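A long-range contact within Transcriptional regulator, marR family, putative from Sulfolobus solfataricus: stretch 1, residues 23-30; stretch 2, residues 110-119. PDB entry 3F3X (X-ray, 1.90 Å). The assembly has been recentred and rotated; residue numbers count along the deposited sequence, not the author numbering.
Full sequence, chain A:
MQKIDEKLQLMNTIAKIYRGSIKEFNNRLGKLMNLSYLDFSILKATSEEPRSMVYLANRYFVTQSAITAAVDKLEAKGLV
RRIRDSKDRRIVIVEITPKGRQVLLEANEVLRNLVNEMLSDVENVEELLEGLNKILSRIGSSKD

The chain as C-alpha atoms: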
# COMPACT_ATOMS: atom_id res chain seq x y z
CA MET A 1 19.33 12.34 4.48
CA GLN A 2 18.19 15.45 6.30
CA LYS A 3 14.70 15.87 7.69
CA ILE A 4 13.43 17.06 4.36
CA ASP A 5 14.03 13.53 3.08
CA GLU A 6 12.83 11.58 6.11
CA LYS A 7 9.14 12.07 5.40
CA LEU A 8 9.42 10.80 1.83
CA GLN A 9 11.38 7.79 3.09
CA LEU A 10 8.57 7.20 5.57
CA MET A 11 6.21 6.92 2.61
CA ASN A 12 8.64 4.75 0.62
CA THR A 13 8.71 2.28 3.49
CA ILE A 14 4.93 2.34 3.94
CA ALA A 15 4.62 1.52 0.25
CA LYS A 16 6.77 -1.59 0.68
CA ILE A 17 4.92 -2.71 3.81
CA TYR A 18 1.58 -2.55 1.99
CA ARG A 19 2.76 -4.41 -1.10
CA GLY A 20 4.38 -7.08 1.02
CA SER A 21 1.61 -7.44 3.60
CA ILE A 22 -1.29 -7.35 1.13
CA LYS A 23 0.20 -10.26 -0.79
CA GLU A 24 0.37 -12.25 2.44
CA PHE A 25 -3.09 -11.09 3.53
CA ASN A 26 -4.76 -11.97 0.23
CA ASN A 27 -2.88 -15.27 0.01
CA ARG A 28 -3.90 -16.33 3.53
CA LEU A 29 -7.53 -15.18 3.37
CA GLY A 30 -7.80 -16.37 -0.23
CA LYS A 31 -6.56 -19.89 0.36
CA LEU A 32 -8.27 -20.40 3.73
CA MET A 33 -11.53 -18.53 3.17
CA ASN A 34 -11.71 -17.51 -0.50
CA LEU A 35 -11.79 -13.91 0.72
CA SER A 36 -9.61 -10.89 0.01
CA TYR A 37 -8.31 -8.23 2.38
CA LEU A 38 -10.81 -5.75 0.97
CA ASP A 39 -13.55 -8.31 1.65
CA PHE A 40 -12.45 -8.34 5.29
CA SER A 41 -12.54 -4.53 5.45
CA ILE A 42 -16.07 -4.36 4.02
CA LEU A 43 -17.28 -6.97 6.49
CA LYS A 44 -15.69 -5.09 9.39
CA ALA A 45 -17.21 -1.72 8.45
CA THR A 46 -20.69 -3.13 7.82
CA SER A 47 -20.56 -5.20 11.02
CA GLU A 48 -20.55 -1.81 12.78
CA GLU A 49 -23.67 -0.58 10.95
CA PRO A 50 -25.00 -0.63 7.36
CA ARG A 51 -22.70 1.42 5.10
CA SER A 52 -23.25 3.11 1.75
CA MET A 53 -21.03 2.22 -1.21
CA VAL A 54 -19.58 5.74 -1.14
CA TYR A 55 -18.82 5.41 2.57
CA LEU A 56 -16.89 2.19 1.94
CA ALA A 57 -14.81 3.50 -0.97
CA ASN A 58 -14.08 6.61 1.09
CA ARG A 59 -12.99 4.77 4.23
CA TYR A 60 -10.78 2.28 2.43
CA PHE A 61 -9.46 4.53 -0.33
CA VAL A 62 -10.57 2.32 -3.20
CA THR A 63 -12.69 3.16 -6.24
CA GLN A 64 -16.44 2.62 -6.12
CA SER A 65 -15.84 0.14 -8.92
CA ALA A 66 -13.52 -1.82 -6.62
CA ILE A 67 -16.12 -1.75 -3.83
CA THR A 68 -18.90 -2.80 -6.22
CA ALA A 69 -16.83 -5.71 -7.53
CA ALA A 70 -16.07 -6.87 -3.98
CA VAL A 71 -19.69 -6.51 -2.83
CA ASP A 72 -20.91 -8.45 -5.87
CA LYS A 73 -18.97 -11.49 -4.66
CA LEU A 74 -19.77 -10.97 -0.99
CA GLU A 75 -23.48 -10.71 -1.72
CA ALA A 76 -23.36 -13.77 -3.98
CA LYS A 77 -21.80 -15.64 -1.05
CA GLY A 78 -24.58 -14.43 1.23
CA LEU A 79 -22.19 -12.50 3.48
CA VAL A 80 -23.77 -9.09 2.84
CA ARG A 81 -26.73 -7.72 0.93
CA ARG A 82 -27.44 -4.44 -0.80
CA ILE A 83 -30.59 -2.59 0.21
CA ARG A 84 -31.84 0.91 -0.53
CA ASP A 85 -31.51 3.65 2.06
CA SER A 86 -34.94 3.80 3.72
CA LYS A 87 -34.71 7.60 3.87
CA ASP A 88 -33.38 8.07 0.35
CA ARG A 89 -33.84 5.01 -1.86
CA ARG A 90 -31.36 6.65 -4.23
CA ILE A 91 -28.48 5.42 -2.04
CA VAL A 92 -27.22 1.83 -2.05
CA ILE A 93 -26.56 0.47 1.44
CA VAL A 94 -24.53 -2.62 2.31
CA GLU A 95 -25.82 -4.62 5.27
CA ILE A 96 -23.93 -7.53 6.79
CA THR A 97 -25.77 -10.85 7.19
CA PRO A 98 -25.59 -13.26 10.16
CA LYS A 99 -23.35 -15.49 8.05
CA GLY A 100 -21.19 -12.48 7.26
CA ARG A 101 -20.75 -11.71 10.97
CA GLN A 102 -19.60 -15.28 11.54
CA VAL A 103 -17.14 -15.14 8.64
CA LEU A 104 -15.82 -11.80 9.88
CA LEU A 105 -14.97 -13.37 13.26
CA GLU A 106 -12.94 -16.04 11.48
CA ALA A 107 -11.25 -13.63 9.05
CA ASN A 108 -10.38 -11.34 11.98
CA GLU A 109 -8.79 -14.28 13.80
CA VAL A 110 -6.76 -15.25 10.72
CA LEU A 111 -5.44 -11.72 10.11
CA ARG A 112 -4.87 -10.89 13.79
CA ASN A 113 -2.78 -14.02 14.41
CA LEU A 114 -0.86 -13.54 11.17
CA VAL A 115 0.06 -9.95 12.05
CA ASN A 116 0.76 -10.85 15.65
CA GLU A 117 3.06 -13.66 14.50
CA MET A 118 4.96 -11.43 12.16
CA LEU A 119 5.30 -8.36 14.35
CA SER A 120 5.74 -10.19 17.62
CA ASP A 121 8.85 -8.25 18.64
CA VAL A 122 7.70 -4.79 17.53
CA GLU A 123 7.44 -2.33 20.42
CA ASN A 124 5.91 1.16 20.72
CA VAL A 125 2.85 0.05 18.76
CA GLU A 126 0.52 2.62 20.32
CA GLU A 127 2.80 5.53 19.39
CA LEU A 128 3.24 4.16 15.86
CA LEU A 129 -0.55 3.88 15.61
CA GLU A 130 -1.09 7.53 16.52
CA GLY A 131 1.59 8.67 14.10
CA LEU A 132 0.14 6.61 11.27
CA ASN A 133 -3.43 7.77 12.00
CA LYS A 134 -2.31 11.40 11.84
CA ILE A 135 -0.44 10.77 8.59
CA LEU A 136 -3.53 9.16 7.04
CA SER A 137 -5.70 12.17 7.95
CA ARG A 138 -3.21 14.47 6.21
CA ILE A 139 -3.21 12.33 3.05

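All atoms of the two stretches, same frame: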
# COMPACT_ATOMS: atom_id res chain seq x y z
N LYS A 23 0.01 -9.00 -0.09
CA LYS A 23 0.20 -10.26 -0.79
C LYS A 23 -0.02 -11.39 0.21
O LYS A 23 -0.68 -12.39 -0.10
CB LYS A 23 1.61 -10.37 -1.37
CG LYS A 23 1.84 -11.66 -2.15
CD LYS A 23 3.29 -11.83 -2.58
CE LYS A 23 3.50 -13.18 -3.25
NZ LYS A 23 4.93 -13.44 -3.57
N GLU A 24 0.52 -11.23 1.41
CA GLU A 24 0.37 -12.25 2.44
C GLU A 24 -1.08 -12.32 2.91
O GLU A 24 -1.62 -13.42 3.10
CB GLU A 24 1.28 -11.95 3.63
CG GLU A 24 2.75 -12.07 3.29
CD GLU A 24 3.55 -12.70 4.41
OE1 GLU A 24 3.18 -13.82 4.84
OE2 GLU A 24 4.54 -12.08 4.87
N PHE A 25 -1.70 -11.16 3.09
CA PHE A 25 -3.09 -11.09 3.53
C PHE A 25 -4.02 -11.77 2.53
O PHE A 25 -4.82 -12.63 2.91
CB PHE A 25 -3.53 -9.64 3.72
CG PHE A 25 -2.95 -8.97 4.94
CD1 PHE A 25 -2.07 -9.65 5.77
CD2 PHE A 25 -3.30 -7.66 5.26
CE1 PHE A 25 -1.54 -9.04 6.91
CE2 PHE A 25 -2.78 -7.04 6.39
CZ PHE A 25 -1.90 -7.73 7.22
N ASN A 26 -3.92 -11.38 1.26
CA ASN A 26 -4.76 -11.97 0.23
C ASN A 26 -4.50 -13.46 0.03
O ASN A 26 -5.42 -14.22 -0.25
CB ASN A 26 -4.58 -11.24 -1.11
CG ASN A 26 -5.25 -9.87 -1.14
OD1 ASN A 26 -6.18 -9.61 -0.38
ND2 ASN A 26 -4.78 -9.00 -2.02
N ASN A 27 -3.24 -13.87 0.17
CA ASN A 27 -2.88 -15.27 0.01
C ASN A 27 -3.53 -16.10 1.12
O ASN A 27 -4.19 -17.11 0.84
CB ASN A 27 -1.37 -15.47 0.06
CG ASN A 27 -0.98 -16.93 -0.02
OD1 ASN A 27 -0.38 -17.48 0.91
ND2 ASN A 27 -1.35 -17.57 -1.12
N ARG A 28 -3.35 -15.66 2.36
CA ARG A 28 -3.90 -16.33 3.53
C ARG A 28 -5.43 -16.39 3.50
O ARG A 28 -6.02 -17.47 3.59
CB ARG A 28 -3.45 -15.59 4.79
CG ARG A 28 -3.34 -16.45 6.02
CD ARG A 28 -2.05 -17.23 6.00
NE ARG A 28 -1.70 -17.61 7.36
CZ ARG A 28 -0.53 -18.09 7.75
NH1 ARG A 28 0.46 -18.27 6.87
NH2 ARG A 28 -0.34 -18.38 9.03
N LEU A 29 -6.07 -15.22 3.41
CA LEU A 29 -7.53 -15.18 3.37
C LEU A 29 -8.09 -15.88 2.13
O LEU A 29 -9.16 -16.52 2.18
CB LEU A 29 -8.04 -13.73 3.40
CG LEU A 29 -7.83 -12.96 4.70
CD1 LEU A 29 -8.27 -11.51 4.51
CD2 LEU A 29 -8.59 -13.62 5.84
N GLY A 30 -7.37 -15.75 1.01
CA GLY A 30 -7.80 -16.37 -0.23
C GLY A 30 -7.79 -17.87 -0.18
O GLY A 30 -8.78 -18.53 -0.51
N VAL A 110 -7.83 -14.92 11.66
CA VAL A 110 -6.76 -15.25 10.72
C VAL A 110 -5.77 -14.09 10.56
O VAL A 110 -4.56 -14.27 10.68
CB VAL A 110 -7.33 -15.61 9.32
CG1 VAL A 110 -6.21 -15.65 8.28
CG2 VAL A 110 -8.03 -16.96 9.37
N LEU A 111 -6.29 -12.89 10.29
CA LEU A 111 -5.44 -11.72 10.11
C LEU A 111 -4.72 -11.27 11.38
O LEU A 111 -3.54 -10.91 11.33
CB LEU A 111 -6.25 -10.55 9.54
CG LEU A 111 -6.75 -10.75 8.11
CD1 LEU A 111 -7.48 -9.49 7.64
CD2 LEU A 111 -5.57 -11.07 7.20
N ARG A 112 -5.43 -11.30 12.50
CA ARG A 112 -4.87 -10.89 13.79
C ARG A 112 -3.69 -11.77 14.19
O ARG A 112 -2.65 -11.27 14.63
CB ARG A 112 -5.95 -10.97 14.87
CG ARG A 112 -5.61 -10.27 16.17
CD ARG A 112 -6.60 -10.70 17.25
NE ARG A 112 -6.46 -12.13 17.52
CZ ARG A 112 -7.42 -12.90 18.01
NH1 ARG A 112 -8.61 -12.39 18.31
NH2 ARG A 112 -7.19 -14.19 18.21
N ASN A 113 -3.85 -13.08 14.06
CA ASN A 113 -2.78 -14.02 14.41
C ASN A 113 -1.60 -13.87 13.46
O ASN A 113 -0.45 -13.91 13.89
CB ASN A 113 -3.29 -15.47 14.38
CG ASN A 113 -4.29 -15.76 15.49
OD1 ASN A 113 -4.26 -15.13 16.54
ND2 ASN A 113 -5.17 -16.73 15.26
N LEU A 114 -1.90 -13.70 12.18
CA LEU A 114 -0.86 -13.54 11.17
C LEU A 114 -0.02 -12.31 11.48
O LEU A 114 1.21 -12.38 11.49
CB LEU A 114 -1.48 -13.38 9.77
CG LEU A 114 -0.49 -13.22 8.62
CD1 LEU A 114 0.45 -14.41 8.58
CD2 LEU A 114 -1.24 -13.08 7.31
N VAL A 115 -0.67 -11.18 11.74
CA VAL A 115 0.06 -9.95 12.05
C VAL A 115 0.80 -10.08 13.37
O VAL A 115 1.94 -9.65 13.51
CB VAL A 115 -0.88 -8.74 12.09
CG1 VAL A 115 -0.10 -7.50 12.51
CG2 VAL A 115 -1.51 -8.53 10.71
N ASN A 116 0.13 -10.66 14.35
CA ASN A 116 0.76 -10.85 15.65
C ASN A 116 2.01 -11.70 15.50
O ASN A 116 3.04 -11.41 16.09
CB ASN A 116 -0.22 -11.55 16.60
CG ASN A 116 0.44 -11.96 17.92
OD1 ASN A 116 0.86 -13.11 18.09
ND2 ASN A 116 0.51 -11.03 18.87
N GLU A 117 1.91 -12.77 14.70
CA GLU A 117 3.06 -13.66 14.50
C GLU A 117 4.23 -12.92 13.89
O GLU A 117 5.37 -13.02 14.33
CB GLU A 117 2.71 -14.83 13.57
CG GLU A 117 2.72 -14.47 12.08
CD GLU A 117 2.71 -15.67 11.16
OE1 GLU A 117 3.80 -16.02 10.64
OE2 GLU A 117 1.64 -16.28 10.96
N MET A 118 3.93 -12.15 12.86
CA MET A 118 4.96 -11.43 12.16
C MET A 118 5.60 -10.31 12.92
O MET A 118 6.82 -10.17 12.87
CB MET A 118 4.43 -10.89 10.84
CG MET A 118 3.89 -11.95 9.89
SD MET A 118 3.62 -11.15 8.26
CE MET A 118 2.15 -10.09 8.55
N LEU A 119 4.80 -9.53 13.64
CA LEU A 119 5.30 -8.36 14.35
C LEU A 119 5.40 -8.58 15.85
O LEU A 119 5.27 -7.64 16.64
CB LEU A 119 4.37 -7.17 14.08
CG LEU A 119 4.06 -6.82 12.62
CD1 LEU A 119 3.21 -5.55 12.54
CD2 LEU A 119 5.38 -6.62 11.87
O HOH W 1 1.84 -19.03 9.81

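Two helical segments whose touching residues lie at least 81 positions apart in sequence pack here at 137° between their N-to-C directions, closer to antiparallel than to perpendicular. Their axes approach to 10.7 Å, a spacing filled by side chains; no hydrogen bond crosses directly between them.

Lys23 opens stretch 1 outside the contact, its fully extended side chain exposed, as suits a charged amine. Glu24 points its CA-to-CB bond toward stretch 2, and its carboxylate reaches Met118, with OE2 3.6 Å from SD. This is van der Waals contact, and the acid remains partly exposed.

Phe25 makes the broadest set of contacts. Its CA-to-CB bond runs sideways, but the m rotamer brings the ring among four apolar side chains. Leu111 CD2 lies over one face, 4.0 Å from Phe25 CD1, while Leu114 CD2 sits at the edge, 3.9 Å from the same CD1. Val115 CG2 approaches Phe25 CZ at 3.6 Å, and Met118 CE lies 4.2 Å from Phe25 CE1. A flat, wide aromatic suits this buried site because it can touch all four at once.

Asn26 points away and takes no part, its OD1 hydrogen-bonded elsewhere in the structure. One turn beyond Glu24, Arg28 combines two chemistries. Its aliphatic CG packs 3.7 Å from Val110 CG1, and Leu114 CD1 lies over a face of the guanidinium, 3.9 Å from Arg28 CZ. Arg28 NH2 and Glu117 OE2, 3.5 Å apart, form a salt bridge, but the oxygen lies well out of the guanidinium plane, so the attraction is purely of charges. A water bridges the pair, accepting from Arg28 NH2 at 2.4 Å and donating to Glu117 OE2 at 3.0 Å.

Leu29, buried one turn after Phe25, extends the apolar seam: its CD1 meets Leu111 CD1 at 3.8 Å, and its CD2 meets Val110 CG1 at 4.0 Å.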